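Local atomic coordinates of BAG family molecular chaperone regulator 1 (Arabidopsis thaliana, PDB entry 4HWC), a protein that probably acts as a co-chaperone in programmed cell death and stress responses, binding the ATPase domain of HSP70/HSC70 chaperones through its BAG domain. Residues D11-L14 / E15-L19. Numbering follows the deposited sequence.
Sequences DISL and EVDRL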
loop_
_atom_site.group_PDB
_atom_site.type_symbol
_atom_site.label_atom_id
_atom_site.label_comp_id
_atom_site.label_asym_id
_atom_site.label_seq_id
_atom_site.Cartn_x
_atom_site.Cartn_y
_atom_site.Cartn_z
ATOM N N ASP A 11 5.698 -7.530 9.365
ATOM C CA ASP A 11 6.277 -6.223 9.637
ATOM C C ASP A 11 5.936 -5.249 8.510
ATOM O O ASP A 11 5.538 -4.111 8.761
ATOM C CB ASP A 11 7.792 -6.348 9.787
ATOM C CG ASP A 11 8.495 -5.010 9.724
ATOM O OD1 ASP A 11 8.766 -4.534 8.600
ATOM O OD2 ASP A 11 8.766 -4.427 10.796
ATOM N N ILE A 12 6.114 -5.699 7.273
ATOM C CA ILE A 12 5.795 -4.886 6.105
ATOM C C ILE A 12 4.292 -4.669 6.168
ATOM O O ILE A 12 3.778 -3.617 5.783
ATOM C CB ILE A 12 6.146 -5.631 4.793
ATOM C CG1 ILE A 12 7.664 -5.664 4.609
ATOM C CG2 ILE A 12 5.450 -4.974 3.603
ATOM C CD1 ILE A 12 8.127 -6.400 3.371
ATOM N N SER A 13 3.599 -5.684 6.670
ATOM C CA SER A 13 2.154 -5.651 6.801
ATOM C C SER A 13 1.703 -4.501 7.696
ATOM O O SER A 13 0.684 -3.874 7.437
ATOM C CB SER A 13 1.653 -6.973 7.378
ATOM O OG SER A 13 0.246 -6.961 7.495
ATOM N N LEU A 14 2.467 -4.233 8.751
ATOM C CA LEU A 14 2.135 -3.154 9.674
ATOM C C LEU A 14 2.263 -1.803 8.976
ATOM O O LEU A 14 1.458 -0.904 9.201
ATOM C CB LEU A 14 3.052 -3.200 10.897
ATOM C CG LEU A 14 2.956 -4.457 11.769
ATOM C CD1 LEU A 14 3.988 -4.386 12.884
ATOM C CD2 LEU A 14 1.555 -4.581 12.341
ATOM N N GLU A 15 3.276 -1.669 8.127
ATOM C CA GLU A 15 3.484 -0.429 7.390
ATOM C C GLU A 15 2.413 -0.286 6.314
ATOM O O GLU A 15 1.958 0.821 6.015
ATOM C CB GLU A 15 4.873 -0.414 6.756
ATOM C CG GLU A 15 5.207 0.866 5.998
ATOM C CD GLU A 15 4.850 2.133 6.770
ATOM O OE1 GLU A 15 4.783 2.086 8.019
ATOM O OE2 GLU A 15 4.649 3.185 6.124
ATOM N N VAL A 16 2.014 -1.405 5.720
ATOM C CA VAL A 16 0.970 -1.358 4.708
ATOM C C VAL A 16 -0.339 -0.963 5.399
ATOM O O VAL A 16 -1.169 -0.277 4.804
ATOM C CB VAL A 16 0.819 -2.720 3.994
ATOM C CG1 VAL A 16 -0.387 -2.697 3.054
ATOM C CG2 VAL A 16 2.079 -3.013 3.186
ATOM N N ASP A 17 -0.528 -1.387 6.650
ATOM C CA ASP A 17 -1.743 -1.018 7.386
ATOM C C ASP A 17 -1.807 0.502 7.520
ATOM O O ASP A 17 -2.859 1.119 7.322
ATOM C CB ASP A 17 -1.759 -1.597 8.812
ATOM C CG ASP A 17 -1.870 -3.103 8.840
ATOM O OD1 ASP A 17 -2.420 -3.677 7.879
ATOM O OD2 ASP A 17 -1.422 -3.710 9.838
ATOM N N ARG A 18 -0.673 1.096 7.873
ATOM C CA ARG A 18 -0.602 2.535 8.061
ATOM C C ARG A 18 -0.774 3.274 6.744
ATOM O O ARG A 18 -1.459 4.289 6.693
ATOM C CB ARG A 18 0.729 2.927 8.700
ATOM C CG ARG A 18 0.749 4.348 9.262
ATOM C CD ARG A 18 2.143 4.731 9.718
ATOM N NE ARG A 18 3.056 4.831 8.584
ATOM C CZ ARG A 18 3.128 5.881 7.773
ATOM N NH1 ARG A 18 2.341 6.933 7.970
ATOM N NH2 ARG A 18 3.981 5.876 6.759
ATOM N N LEU A 19 -0.146 2.777 5.680
ATOM C CA LEU A 19 -0.271 3.430 4.381
ATOM C C LEU A 19 -1.708 3.301 3.891
ATOM O O LEU A 19 -2.206 4.175 3.198
ATOM C CB LEU A 19 0.702 2.817 3.362
ATOM C CG LEU A 19 2.186 3.044 3.689
ATOM C CD1 LEU A 19 3.065 2.325 2.680
ATOM C CD2 LEU A 19 2.482 4.537 3.683
HETATM O O HOH W 1 -0.747 -6.211 9.994
#
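Ser13 and Asp17, one turn apart on helix 5-31, are joined by backbone and by water. Asp17 N donates to Ser13 O at 2.9 Å. A water lies 2.8 Å from Ser13 OG and donates to Asp17 OD2 at 2.6 Å. Ser13 OG is also weakly hydrogen-bonded to Gln71 OE1. The Asp17 carboxylate has CG beside its own backbone N (chi1 -67°), which folds it back over the Ser13 carbonyl. Asp17 OD1 therefore sits 3.1 Å from Ser13 O, two acceptors side by side. Arg74 of helix 62-88 probably eases this: its NH1 makes a salt bridge with Asp17 OD1 and a weak hydrogen bond to Ser13 O.

The neighbouring carbonyls are used in the same helical pattern. Ile12 O receives Val16 N at 2.8 Å. Leu14 O receives Arg18 N, and Asp11 O only weakly receives Glu15 N. On the buried side, Ile12 CG2 meets Val16 CG2 at 3.9 Å. Ile12 packs on helix 38-55 and Val16 on helix 62-88.

Glu15 bends at chi2 (46°), and Arg18 grips its carboxylate side-on in a salt bridge. Arg18 NE reaches Glu15 OE1 nearly in the guanidinium plane, and Arg18 NH2 reaches the syn lone pair of Glu15 OE2 at 2.8 Å.

Within this three-helix bundle of the BAG domain, one helix thus shows an apolar face to both partner helices. Arg74 implies that the polar margin is also tied across, with Asp17 probably kept negative by it.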